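Local coordinates for protein putative isohexenylglutaconyl-CoA hydratase (Pseudomonas aeruginosa, PDB 4ZU2) that probably hydrates isohexenylglutaconyl-CoA and belongs to the crotonase (enoyl-CoA hydratase/isomerase) family, at residues 29-34 against 89-94. Numbering follows the deposited sequence.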
ATOM      1  N   ASN A  29       4.922 -12.843 -27.742  1.00 26.89           N
ATOM      2  CA  ASN A  29       3.771 -13.375 -27.029  1.00 30.53           C
ATOM      3  C   ASN A  29       2.688 -12.342 -26.741  1.00 29.86           C
ATOM      4  O   ASN A  29       2.151 -12.278 -25.634  1.00 23.22           O
ATOM      5  CB  ASN A  29       4.229 -14.022 -25.733  1.00 35.30           C
ATOM      6  CG  ASN A  29       5.084 -15.232 -25.974  1.00 34.03           C
ATOM      7  OD1 ASN A  29       4.759 -16.065 -26.829  1.00 33.47           O
ATOM      8  ND2 ASN A  29       6.169 -15.355 -25.213  1.00 25.48           N
ATOM      9  N   ALA A  30       2.396 -11.525 -27.743  1.00 31.15           N
ATOM     10  CA  ALA A  30       1.406 -10.465 -27.611  1.00 26.72           C
ATOM     11  C   ALA A  30       0.065 -11.123 -27.310  1.00 26.26           C
ATOM     12  O   ALA A  30      -0.220 -12.221 -27.761  1.00 25.93           O
ATOM     13  CB  ALA A  30       1.354  -9.637 -28.901  1.00 22.15           C
ATOM     14  N   MET A  31      -0.739 -10.496 -26.486  1.00 27.25           N
ATOM     15  CA  MET A  31      -2.067 -11.032 -26.221  1.00 29.95           C
ATOM     16  C   MET A  31      -2.910 -10.823 -27.425  1.00 27.68           C
ATOM     17  O   MET A  31      -3.227  -9.707 -27.767  1.00 27.84           O
ATOM     18  CB  MET A  31      -2.739 -10.290 -25.107  1.00 31.81           C
ATOM     19  CG  MET A  31      -2.015 -10.437 -23.856  1.00 37.43           C
ATOM     20  SD  MET A  31      -3.049 -11.054 -22.533  1.00 48.58           S
ATOM     21  CE  MET A  31      -3.728 -12.477 -23.327  1.00 17.31           C
ATOM     22  N   SER A  32      -3.264 -11.912 -28.076  1.00 22.12           N
ATOM     23  CA  SER A  32      -4.218 -11.836 -29.094  1.00 18.31           C
ATOM     24  C   SER A  32      -5.585 -11.998 -28.439  1.00 23.40           C
ATOM     25  O   SER A  32      -5.706 -12.430 -27.310  1.00 23.14           O
ATOM     26  CB  SER A  32      -3.949 -12.929 -30.112  1.00 27.74           C
ATOM     27  OG  SER A  32      -3.940 -14.234 -29.537  1.00 31.22           O
ATOM     28  N   LEU A  33      -6.607 -11.688 -29.212  1.00 26.21           N
ATOM     29  CA  LEU A  33      -8.006 -11.926 -28.867  1.00 34.36           C
ATOM     30  C   LEU A  33      -8.216 -13.435 -28.623  1.00 28.69           C
ATOM     31  O   LEU A  33      -8.824 -13.844 -27.641  1.00 23.05           O
ATOM     32  CB  LEU A  33      -8.850 -11.442 -30.061  1.00 36.61           C
ATOM     33  CG  LEU A  33     -10.101 -10.591 -29.967  1.00 39.42           C
ATOM     34  CD1 LEU A  33     -10.274  -9.968 -31.351  1.00 39.86           C
ATOM     35  CD2 LEU A  33     -11.359 -11.423 -29.591  1.00 46.00           C
ATOM     36  N   ALA A  34      -7.677 -14.256 -29.527  1.00 20.57           N
ATOM     37  CA  ALA A  34      -7.615 -15.718 -29.305  1.00 17.28           C
ATOM     38  C   ALA A  34      -6.926 -16.153 -27.973  1.00 18.43           C
ATOM     39  O   ALA A  34      -7.464 -16.976 -27.223  1.00 17.17           O
ATOM     40  CB  ALA A  34      -6.958 -16.383 -30.488  1.00 21.49           C
ATOM     41  N   ARG A  89     -12.782  -4.656 -22.339  1.00 15.59           N
ATOM     42  CA  ARG A  89     -13.441  -5.172 -21.139  1.00 14.32           C
ATOM     43  C   ARG A  89     -13.233  -6.675 -20.935  1.00 15.19           C
ATOM     44  O   ARG A  89     -13.035  -7.129 -19.802  1.00  7.69           O
ATOM     45  CB  ARG A  89     -14.943  -4.874 -21.105  1.00 14.29           C
ATOM     46  CG  ARG A  89     -15.568  -5.308 -19.789  1.00 17.01           C
ATOM     47  CD  ARG A  89     -14.961  -4.542 -18.653  1.00 15.75           C
ATOM     48  NE  ARG A  89     -15.547  -4.812 -17.347  1.00  8.33           N
ATOM     49  CZ  ARG A  89     -15.152  -5.793 -16.543  1.00 14.41           C
ATOM     50  NH1 ARG A  89     -14.174  -6.608 -16.924  1.00 18.92           N
ATOM     51  NH2 ARG A  89     -15.722  -5.944 -15.354  1.00 13.36           N
ATOM     52  N   ALA A  90     -13.261  -7.456 -22.022  1.00 15.83           N
ATOM     53  CA  ALA A  90     -12.938  -8.880 -21.911  1.00 15.24           C
ATOM     54  C   ALA A  90     -11.479  -9.136 -21.458  1.00 12.98           C
ATOM     55  O   ALA A  90     -11.210 -10.128 -20.815  1.00 12.49           O
ATOM     56  CB  ALA A  90     -13.246  -9.641 -23.207  1.00 19.24           C
ATOM     57  N   PHE A  91     -10.548  -8.244 -21.770  1.00 16.42           N
ATOM     58  CA  PHE A  91      -9.201  -8.411 -21.262  1.00 10.19           C
ATOM     59  C   PHE A  91      -9.269  -8.036 -19.749  1.00 16.34           C
ATOM     60  O   PHE A  91      -8.534  -8.567 -18.922  1.00 19.33           O
ATOM     61  CB  PHE A  91      -8.158  -7.602 -22.052  1.00  9.20           C
ATOM     62  CG  PHE A  91      -6.826  -7.452 -21.317  1.00 13.09           C
ATOM     63  CD1 PHE A  91      -6.059  -8.560 -20.994  1.00 15.71           C
ATOM     64  CD2 PHE A  91      -6.386  -6.213 -20.890  1.00 21.56           C
ATOM     65  CE1 PHE A  91      -4.878  -8.431 -20.301  1.00 14.88           C
ATOM     66  CE2 PHE A  91      -5.193  -6.091 -20.171  1.00 21.11           C
ATOM     67  CZ  PHE A  91      -4.436  -7.211 -19.905  1.00 11.52           C
ATOM     68  N   GLY A  92     -10.206  -7.182 -19.376  1.00  6.36           N
ATOM     69  CA  GLY A  92     -10.399  -6.896 -17.963  1.00 10.18           C
ATOM     70  C   GLY A  92     -10.988  -8.103 -17.240  1.00 13.25           C
ATOM     71  O   GLY A  92     -10.657  -8.366 -16.083  1.00 15.11           O
ATOM     72  N   SER A  93     -11.864  -8.833 -17.918  1.00 10.58           N
ATOM     73  CA  SER A  93     -12.416 -10.047 -17.334  1.00 13.34           C
ATOM     74  C   SER A  93     -11.329 -11.089 -17.142  1.00 15.48           C
ATOM     75  O   SER A  93     -11.364 -11.808 -16.155  1.00 11.26           O
ATOM     76  CB  SER A  93     -13.540 -10.622 -18.180  1.00 11.01           C
ATOM     77  OG  SER A  93     -14.568  -9.689 -18.342  1.00 14.74           O
ATOM     78  N   LEU A  94     -10.353 -11.174 -18.048  1.00 12.86           N
ATOM     79  CA  LEU A  94      -9.243 -12.125 -17.830  1.00 11.14           C
ATOM     80  C   LEU A  94      -8.501 -11.792 -16.534  1.00 13.81           C
ATOM     81  O   LEU A  94      -8.167 -12.673 -15.797  1.00 19.09           O
ATOM     82  CB  LEU A  94      -8.260 -12.156 -18.997  1.00 15.07           C
ATOM     83  CG  LEU A  94      -6.861 -12.725 -18.725  1.00 16.77           C
ATOM     84  CD1 LEU A  94      -6.902 -14.119 -18.180  1.00 19.38           C
ATOM     85  CD2 LEU A  94      -6.063 -12.749 -20.022  1.00 21.85           C
TER
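Met-31 forms a Met-aromatic contact with Phe-91 and an apolar one with Leu-94, joining the N-terminal lead-in of helix 33-47 to helix 81-99 in this crotonase-family subunit. The sulfur SD of Met-31 approaches Phe-91 CE1 to 3.9 Å and sits 4.9 Å from the ring centroid. At 59° off the ring normal, its approach is oblique, and the two side chains cross at roughly a right angle. Beyond the sulfur, Met-31 CE meets Leu-94 CD2 tip to tip at 4.1 Å, an apolar contact nearly one turn further along helix 81-99. Met-31 CG lies anti to the carbonyl carbon (chi1 -63°), and the chain then bends twice, about CB-CG and CG-SD, which brings both SD and CE within range of the helix. No hydrogen bond bridges the two segments.

Backbone hydrogen bonds to Gly-67 and Asp-69 hold Met-31 in place, while its side chain also packs on Val-36 and Leu-39 of helix 33-47 and on Cys-65. Leu-94 rests on Leu-43 of that same helix, extending the apolar seam between the helices. At the start of helix 33-47, Ser-32 is the N-cap, with OG hydrogen-bonded to Met-35 N.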